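PDB 3FWK: FMN Adenylyltransferase from Candida glabrata, which catalyses transfer of the AMP moiety of ATP to FMN, forming FAD in the last step of flavin cofactor biosynthesis. Local coordinates for residues I31-I45 with P196-F208. Sequence-based numbering, arbitrary orientation.
Sequences IIAQTQRAINTTKSI and PLLHWNLANIWSF
Ala38 CB lies over the five-membered ring of Trp200, 3.7 Å from its centroid and 16° off the ring normal, a CH-pi contact; Leu197 CD1 covers the opposite face. At the edge of the indole, NE1 donates to Thr42 OG1 (2.9 Å), with the threonine oxygen slightly tilted from the indole plane. The same hydroxyl donates a hydrogen bond to Pro196 O, 2.7 Å from Thr42 OG1, so one threonine oxygen ties together two points of the loop. A chi1 of 54°, with CG between backbone N and carbonyl carbon, turns the His199 imidazole toward the helix, where NE2 donates a nearly straight hydrogen bond to Ala38 O at 2.9 Å, the acceptor in the ring plane. This carbonyl also keeps its helical bond from Thr42 N. Thr41 CG2 rests on one imidazole face, and Trp200 CD1 on the other.

A second polar cluster centres on Asn204, whose ND2 donates to Gln34 OE1 and Thr35 OG1, both at 2.9 Å. Its OD1 accepts from Asn201 N, which fixes the amide flip, while Thr35 OG1 donates to Ile31 O. Ile39 CG1 packs 3.6 Å from Trp200 CZ2.

Segments 31-45 and 202-208 cross almost perpendicularly (-92°), axes 9.1 Å apart at closest approach. Buried polar and aromatic contacts thus join helix 31-50 to the loop leaving strand 192-194 of the Rossmann-like fold and to the start of helix 202-212; Tyr21 of helix 7-23 touches Thr35 and Ile39, and Leu77 of helix 69-86 touches Trp200.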
ATOM      1  N   ILE A  31      -1.860  17.972   8.350  1.00 12.50           N
ATOM      2  CA  ILE A  31      -1.625  16.590   7.922  1.00 12.49           C
ATOM      3  C   ILE A  31      -0.624  16.541   6.772  1.00 11.26           C
ATOM      4  O   ILE A  31       0.236  15.654   6.751  1.00 11.61           O
ATOM      5  CB  ILE A  31      -2.940  15.902   7.514  1.00 11.99           C
ATOM      6  CG1 ILE A  31      -3.857  15.702   8.713  1.00 13.13           C
ATOM      7  CG2 ILE A  31      -2.654  14.549   6.830  1.00 13.57           C
ATOM      8  CD1 ILE A  31      -5.295  15.402   8.331  1.00 14.84           C
ATOM      9  N   ILE A  32      -0.693  17.483   5.824  1.00 11.80           N
ATOM     10  CA  ILE A  32       0.248  17.482   4.705  1.00 12.30           C
ATOM     11  C   ILE A  32       1.679  17.635   5.226  1.00 11.36           C
ATOM     12  O   ILE A  32       2.572  16.895   4.827  1.00 11.92           O
ATOM     13  CB  ILE A  32      -0.102  18.518   3.645  1.00 12.56           C
ATOM     14  CG1 ILE A  32      -1.352  18.090   2.895  1.00 13.63           C
ATOM     15  CG2 ILE A  32       1.058  18.724   2.695  1.00 13.71           C
ATOM     16  CD1 ILE A  32      -1.984  19.197   2.071  1.00 15.47           C
ATOM     17  N   ALA A  33       1.926  18.591   6.139  1.00 11.84           N
ATOM     18  CA  ALA A  33       3.285  18.741   6.653  1.00 12.94           C
ATOM     19  C   ALA A  33       3.754  17.486   7.399  1.00 11.68           C
ATOM     20  O   ALA A  33       4.903  17.078   7.241  1.00 11.63           O
ATOM     21  CB  ALA A  33       3.372  19.967   7.580  1.00 13.70           C
ATOM     22  N   GLN A  34       2.869  16.864   8.177  1.00 11.53           N
ATOM     23  CA  GLN A  34       3.219  15.637   8.859  1.00 11.62           C
ATOM     24  C   GLN A  34       3.580  14.511   7.853  1.00 11.43           C
ATOM     25  O   GLN A  34       4.499  13.732   8.082  1.00 11.11           O
ATOM     26  CB  GLN A  34       2.061  15.210   9.741  1.00 11.76           C
ATOM     27  CG  GLN A  34       2.347  14.006  10.636  1.00 13.11           C
ATOM     28  CD  GLN A  34       1.081  13.521  11.295  1.00 13.54           C
ATOM     29  OE1 GLN A  34       0.137  13.114  10.629  1.00 15.78           O
ATOM     30  NE2 GLN A  34       1.030  13.593  12.627  1.00 14.73           N
ATOM     31  N   THR A  35       2.842  14.468   6.752  1.00 10.97           N
ATOM     32  CA  THR A  35       3.108  13.492   5.687  1.00 10.73           C
ATOM     33  C   THR A  35       4.447  13.773   5.019  1.00 10.78           C
ATOM     34  O   THR A  35       5.202  12.851   4.719  1.00 11.18           O
ATOM     35  CB  THR A  35       1.949  13.485   4.661  1.00 10.83           C
ATOM     36  OG1 THR A  35       0.720  13.300   5.349  1.00 11.65           O
ATOM     37  CG2 THR A  35       2.149  12.387   3.623  1.00 11.69           C
ATOM     38  N   GLN A  36       4.757  15.053   4.769  1.00 11.25           N
ATOM     39  CA  GLN A  36       6.065  15.396   4.253  1.00 11.25           C
ATOM     40  C   GLN A  36       7.187  14.887   5.153  1.00 11.79           C
ATOM     41  O   GLN A  36       8.194  14.351   4.675  1.00 11.76           O
ATOM     42  CB  GLN A  36       6.197  16.924   4.016  1.00 12.53           C
ATOM     43  CG  GLN A  36       5.208  17.395   2.941  1.00 13.31           C
ATOM     44  CD  GLN A  36       5.094  18.897   2.830  1.00 14.16           C
ATOM     45  OE1 GLN A  36       5.271  19.597   3.806  1.00 13.75           O
ATOM     46  NE2 GLN A  36       4.751  19.399   1.661  1.00 13.57           N
ATOM     47  N   ARG A  37       7.044  15.119   6.458  1.00 11.39           N
ATOM     48  CA  ARG A  37       8.018  14.611   7.403  1.00 12.14           C
ATOM     49  C   ARG A  37       8.140  13.079   7.340  1.00 12.43           C
ATOM     50  O   ARG A  37       9.261  12.539   7.390  1.00 12.45           O
ATOM     51  CB  ARG A  37       7.678  15.078   8.826  1.00 12.90           C
ATOM     52  CG  ARG A  37       7.767  16.622   8.967  1.00 13.48           C
ATOM     53  CD  ARG A  37       7.635  17.064  10.462  1.00 14.40           C
ATOM     54  NE  ARG A  37       6.408  16.670  11.153  1.00 14.43           N
ATOM     55  CZ  ARG A  37       5.280  17.372  11.185  1.00 14.55           C
ATOM     56  NH1 ARG A  37       5.150  18.463  10.434  1.00 15.11           N
ATOM     57  NH2 ARG A  37       4.270  16.965  11.930  1.00 14.11           N
ATOM     58  N   ALA A  38       7.004  12.402   7.200  1.00 11.37           N
ATOM     59  CA  ALA A  38       7.023  10.934   7.125  1.00 11.30           C
ATOM     60  C   ALA A  38       7.732  10.478   5.845  1.00 11.34           C
ATOM     61  O   ALA A  38       8.500   9.490   5.879  1.00 11.55           O
ATOM     62  CB  ALA A  38       5.600  10.417   7.151  1.00 11.61           C
ATOM     63  N   ILE A  39       7.513  11.193   4.744  1.00 11.13           N
ATOM     64  CA  ILE A  39       8.239  10.886   3.488  1.00 11.67           C
ATOM     65  C   ILE A  39       9.728  11.031   3.655  1.00 11.84           C
ATOM     66  O   ILE A  39      10.519  10.181   3.230  1.00 12.40           O
ATOM     67  CB  ILE A  39       7.719  11.760   2.324  1.00 11.53           C
ATOM     68  CG1 ILE A  39       6.278  11.403   1.980  1.00 12.18           C
ATOM     69  CG2 ILE A  39       8.657  11.689   1.125  1.00 13.68           C
ATOM     70  CD1 ILE A  39       5.557  12.453   1.104  1.00 14.43           C
ATOM     71  N   ASN A  40      10.151  12.129   4.284  1.00 12.29           N
ATOM     72  CA  ASN A  40      11.574  12.334   4.492  1.00 13.73           C
ATOM     73  C   ASN A  40      12.216  11.235   5.337  1.00 12.44           C
ATOM     74  O   ASN A  40      13.317  10.793   5.039  1.00 13.20           O
ATOM     75  CB  ASN A  40      11.821  13.721   5.081  1.00 16.86           C
ATOM     76  CG  ASN A  40      11.576  14.818   4.064  1.00 20.83           C
ATOM     77  OD1 ASN A  40      11.756  14.612   2.874  1.00 24.42           O
ATOM     78  ND2 ASN A  40      11.157  15.979   4.544  1.00 27.82           N
ATOM     79  N   THR A  41      11.512  10.785   6.377  1.00 12.47           N
ATOM     80  CA  THR A  41      12.043   9.676   7.160  1.00 12.39           C
ATOM     81  C   THR A  41      12.136   8.394   6.330  1.00 12.45           C
ATOM     82  O   THR A  41      13.168   7.693   6.376  1.00 12.89           O
ATOM     83  CB  THR A  41      11.186   9.426   8.398  1.00 15.09           C
ATOM     84  OG1 THR A  41      11.285  10.588   9.216  1.00 19.11           O
ATOM     85  CG2 THR A  41      11.662   8.224   9.218  1.00 14.95           C
ATOM     86  N   THR A  42      11.087   8.090   5.552  1.00 11.36           N
ATOM     87  CA  THR A  42      11.133   6.891   4.694  1.00 10.90           C
ATOM     88  C   THR A  42      12.293   6.961   3.693  1.00 11.20           C
ATOM     89  O   THR A  42      12.995   5.980   3.464  1.00 11.94           O
ATOM     90  CB  THR A  42       9.780   6.721   4.001  1.00 11.39           C
ATOM     91  OG1 THR A  42       8.781   6.458   4.982  1.00 11.34           O
ATOM     92  CG2 THR A  42       9.829   5.612   2.937  1.00 12.71           C
ATOM     93  N   LYS A  43      12.453   8.126   3.060  1.00 11.56           N
ATOM     94  CA  LYS A  43      13.545   8.305   2.094  1.00 13.39           C
ATOM     95  C   LYS A  43      14.895   8.076   2.733  1.00 13.21           C
ATOM     96  O   LYS A  43      15.757   7.436   2.150  1.00 14.29           O
ATOM     97  CB  LYS A  43      13.529   9.724   1.509  1.00 14.74           C
ATOM     98  CG  LYS A  43      12.470  10.011   0.486  1.00 16.61           C
ATOM     99  CD  LYS A  43      12.785  11.429  -0.108  1.00 23.16           C
ATOM    100  CE  LYS A  43      11.926  11.830  -1.256  1.00 25.23           C
ATOM    101  NZ  LYS A  43      12.688  12.859  -2.070  1.00 27.64           N
ATOM    102  N   SER A  44      15.092   8.585   3.953  1.00 13.33           N
ATOM    103  CA  SER A  44      16.373   8.367   4.599  1.00 14.52           C
ATOM    104  C   SER A  44      16.616   6.889   4.909  1.00 13.30           C
ATOM    105  O   SER A  44      17.725   6.388   4.730  1.00 14.34           O
ATOM    106  CB  SER A  44      16.445   9.199   5.869  0.60 15.46           C
ATOM    107  OG  SER A  44      17.707   9.052   6.456  0.60 16.06           O
ATOM    108  N   ILE A  45      15.586   6.180   5.370  1.00 13.24           N
ATOM    109  CA  ILE A  45      15.736   4.763   5.648  1.00 13.13           C
ATOM    110  C   ILE A  45      16.178   4.052   4.361  1.00 13.16           C
ATOM    111  O   ILE A  45      17.091   3.219   4.397  1.00 13.44           O
ATOM    112  CB  ILE A  45      14.411   4.183   6.200  1.00 13.15           C
ATOM    113  CG1 ILE A  45      14.169   4.721   7.630  1.00 14.24           C
ATOM    114  CG2 ILE A  45      14.437   2.660   6.191  1.00 14.52           C
ATOM    115  CD1 ILE A  45      12.732   4.539   8.106  1.00 13.93           C
ATOM    116  N   PRO A 196      10.088   0.476   6.131  1.00 10.62           N
ATOM    117  CA  PRO A 196      10.303   1.928   6.068  1.00 11.75           C
ATOM    118  C   PRO A 196       9.046   2.772   6.247  1.00 11.00           C
ATOM    119  O   PRO A 196       9.124   3.997   6.050  1.00 12.22           O
ATOM    120  CB  PRO A 196      10.893   2.121   4.644  1.00 12.63           C
ATOM    121  CG  PRO A 196      11.089   0.713   4.069  1.00 14.03           C
ATOM    122  CD  PRO A 196      10.040  -0.089   4.772  1.00 11.66           C
ATOM    123  N   LEU A 197       7.905   2.141   6.538  1.00 10.72           N
ATOM    124  CA  LEU A 197       6.612   2.799   6.645  1.00 10.90           C
ATOM    125  C   LEU A 197       6.109   2.823   8.083  1.00 10.98           C
ATOM    126  O   LEU A 197       4.970   3.245   8.350  1.00 11.66           O
ATOM    127  CB  LEU A 197       5.575   2.066   5.756  1.00 11.81           C
ATOM    128  CG  LEU A 197       4.482   2.973   5.196  1.00 13.23           C
ATOM    129  CD1 LEU A 197       5.014   3.942   4.126  1.00 15.07           C
ATOM    130  CD2 LEU A 197       3.323   2.127   4.676  1.00 15.25           C
ATOM    131  N   LEU A 198       6.936   2.413   9.061  1.00 11.46           N
ATOM    132  CA  LEU A 198       6.400   2.135  10.404  1.00 11.59           C
ATOM    133  C   LEU A 198       5.790   3.359  11.070  1.00 11.17           C
ATOM    134  O   LEU A 198       4.799   3.255  11.776  1.00 11.78           O
ATOM    135  CB  LEU A 198       7.521   1.610  11.319  1.00 11.47           C
ATOM    136  CG  LEU A 198       8.018   0.218  10.961  1.00 11.54           C
ATOM    137  CD1 LEU A 198       9.306  -0.104  11.738  1.00 13.26           C
ATOM    138  CD2 LEU A 198       6.945  -0.824  11.306  1.00 13.58           C
ATOM    139  N   HIS A 199       6.404   4.522  10.819  1.00 11.35           N
ATOM    140  CA  HIS A 199       6.011   5.792  11.447  1.00 12.58           C
ATOM    141  C   HIS A 199       4.841   6.497  10.743  1.00 11.79           C
ATOM    142  O   HIS A 199       4.420   7.555  11.206  1.00 12.74           O
ATOM    143  CB  HIS A 199       7.208   6.738  11.461  1.00 12.61           C
ATOM    144  CG  HIS A 199       7.791   6.924  10.105  1.00 11.96           C
ATOM    145  ND1 HIS A 199       8.546   5.949   9.502  1.00 12.68           N
ATOM    146  CD2 HIS A 199       7.639   7.914   9.200  1.00 12.96           C
ATOM    147  CE1 HIS A 199       8.853   6.350   8.280  1.00 12.67           C
ATOM    148  NE2 HIS A 199       8.314   7.541   8.068  1.00 12.52           N
ATOM    149  N   TRP A 200       4.350   5.968   9.622  1.00 11.73           N
ATOM    150  CA  TRP A 200       3.220   6.582   8.943  1.00 12.04           C
ATOM    151  C   TRP A 200       1.948   6.347   9.726  1.00 11.34           C
ATOM    152  O   TRP A 200       1.764   5.269  10.293  1.00 14.17           O
ATOM    153  CB  TRP A 200       3.076   6.001   7.516  1.00 11.44           C
ATOM    154  CG  TRP A 200       4.057   6.538   6.560  1.00 10.80           C
ATOM    155  CD1 TRP A 200       5.434   6.460   6.638  1.00 11.23           C
ATOM    156  CD2 TRP A 200       3.762   7.311   5.414  1.00 10.64           C
ATOM    157  NE1 TRP A 200       6.009   7.134   5.585  1.00 11.02           N
ATOM    158  CE2 TRP A 200       5.001   7.661   4.819  1.00 10.34           C
ATOM    159  CE3 TRP A 200       2.568   7.725   4.802  1.00 11.23           C
ATOM    160  CZ2 TRP A 200       5.084   8.448   3.669  1.00 10.84           C
ATOM    161  CZ3 TRP A 200       2.656   8.524   3.639  1.00 11.01           C
ATOM    162  CH2 TRP A 200       3.912   8.853   3.078  1.00 11.37           C
ATOM    163  N   ASN A 201       1.068   7.339   9.760  1.00 11.63           N
ATOM    164  CA  ASN A 201      -0.274   7.201  10.287  1.00 12.18           C
ATOM    165  C   ASN A 201      -1.287   7.086   9.152  1.00 11.60           C
ATOM    166  O   ASN A 201      -0.996   7.426   7.994  1.00 11.70           O
ATOM    167  CB  ASN A 201      -0.646   8.505  11.094  1.00 15.26           C
ATOM    168  CG  ASN A 201       0.447   8.961  12.057  1.00 15.63           C
ATOM    169  OD1 ASN A 201       0.777   8.227  12.985  1.00 17.19           O
ATOM    170  ND2 ASN A 201       0.973  10.184  11.860  1.00 18.88           N
ATOM    171  N   LEU A 202      -2.496   6.642   9.495  1.00 11.06           N
ATOM    172  CA  LEU A 202      -3.554   6.451   8.514  1.00 11.75           C
ATOM    173  C   LEU A 202      -3.787   7.734   7.709  1.00 10.84           C
ATOM    174  O   LEU A 202      -3.925   7.679   6.491  1.00 11.59           O
ATOM    175  CB  LEU A 202      -4.828   5.997   9.225  1.00 12.14           C
ATOM    176  CG  LEU A 202      -6.061   5.775   8.332  1.00 12.42           C
ATOM    177  CD1 LEU A 202      -5.764   4.767   7.213  1.00 13.24           C
ATOM    178  CD2 LEU A 202      -7.243   5.367   9.195  1.00 13.81           C
ATOM    179  N   ALA A 203      -3.832   8.905   8.361  1.00 11.05           N
ATOM    180  CA  ALA A 203      -4.085  10.128   7.632  1.00 12.27           C
ATOM    181  C   ALA A 203      -2.989  10.420   6.613  1.00 11.14           C
ATOM    182  O   ALA A 203      -3.256  11.008   5.548  1.00 11.77           O
ATOM    183  CB  ALA A 203      -4.212  11.300   8.624  1.00 13.75           C
ATOM    184  N   ASN A 204      -1.749  10.086   6.956  1.00 10.97           N
ATOM    185  CA  ASN A 204      -0.654  10.289   6.015  1.00 10.64           C
ATOM    186  C   ASN A 204      -0.801   9.404   4.769  1.00 10.95           C
ATOM    187  O   ASN A 204      -0.527   9.847   3.653  1.00 10.86           O
ATOM    188  CB  ASN A 204       0.690  10.005   6.669  1.00 12.09           C
ATOM    189  CG  ASN A 204       0.876  10.754   7.977  1.00 12.14           C
ATOM    190  OD1 ASN A 204       1.228  10.124   8.965  1.00 14.24           O
ATOM    191  ND2 ASN A 204       0.650  12.072   7.975  1.00 12.91           N
ATOM    192  N   ILE A 205      -1.177   8.146   4.997  1.00 10.87           N
ATOM    193  CA  ILE A 205      -1.409   7.204   3.912  1.00 11.05           C
ATOM    194  C   ILE A 205      -2.467   7.789   2.942  1.00 10.93           C
ATOM    195  O   ILE A 205      -2.242   7.832   1.737  1.00 10.93           O
ATOM    196  CB  ILE A 205      -1.853   5.850   4.484  1.00 10.77           C
ATOM    197  CG1 ILE A 205      -0.737   5.173   5.303  1.00 11.25           C
ATOM    198  CG2 ILE A 205      -2.366   4.939   3.331  1.00 12.00           C
ATOM    199  CD1 ILE A 205       0.433   4.725   4.513  1.00 12.24           C
ATOM    200  N   TRP A 206      -3.620   8.227   3.468  1.00 10.74           N
ATOM    201  CA  TRP A 206      -4.659   8.751   2.565  1.00 10.96           C
ATOM    202  C   TRP A 206      -4.180  10.009   1.836  1.00 11.13           C
ATOM    203  O   TRP A 206      -4.406  10.148   0.640  1.00 11.36           O
ATOM    204  CB  TRP A 206      -5.968   9.039   3.280  1.00 11.16           C
ATOM    205  CG  TRP A 206      -6.697   7.941   3.926  1.00 10.40           C
ATOM    206  CD1 TRP A 206      -7.191   7.936   5.184  1.00 10.91           C
ATOM    207  CD2 TRP A 206      -7.143   6.716   3.329  1.00 11.00           C
ATOM    208  NE1 TRP A 206      -7.906   6.802   5.421  1.00 11.14           N
ATOM    209  CE2 TRP A 206      -7.885   6.030   4.297  1.00 10.84           C
ATOM    210  CE3 TRP A 206      -6.984   6.138   2.059  1.00 11.90           C
ATOM    211  CZ2 TRP A 206      -8.491   4.799   4.057  1.00 11.97           C
ATOM    212  CZ3 TRP A 206      -7.592   4.905   1.825  1.00 12.64           C
ATOM    213  CH2 TRP A 206      -8.332   4.265   2.809  1.00 12.63           C
ATOM    214  N   SER A 207      -3.511  10.916   2.548  1.00 10.94           N
ATOM    215  CA  SER A 207      -3.099  12.175   1.932  1.00 10.55           C
ATOM    216  C   SER A 207      -2.188  11.911   0.727  1.00 11.25           C
ATOM    217  O   SER A 207      -2.415  12.446  -0.366  1.00 11.92           O
ATOM    218  CB  SER A 207      -2.369  13.030   2.945  1.00 11.59           C
ATOM    219  OG  SER A 207      -1.906  14.220   2.326  1.00 12.03           O
ATOM    220  N   PHE A 208      -1.169  11.096   0.922  1.00 10.53           N
ATOM    221  CA  PHE A 208      -0.218  10.839  -0.125  1.00 11.53           C
ATOM    222  C   PHE A 208      -0.870  10.047  -1.267  1.00 11.03           C
ATOM    223  O   PHE A 208      -0.667  10.351  -2.450  1.00 11.78           O
ATOM    224  CB  PHE A 208       0.982  10.117   0.443  1.00 11.61           C
ATOM    225  CG  PHE A 208       2.078   9.937  -0.571  1.00 11.26           C
ATOM    226  CD1 PHE A 208       2.871  11.020  -0.958  1.00 13.34           C
ATOM    227  CD2 PHE A 208       2.329   8.703  -1.154  1.00 13.24           C
ATOM    228  CE1 PHE A 208       3.882  10.872  -1.875  1.00 15.28           C
ATOM    229  CE2 PHE A 208       3.354   8.537  -2.071  1.00 14.59           C
ATOM    230  CZ  PHE A 208       4.121   9.626  -2.450  1.00 15.01           C
TER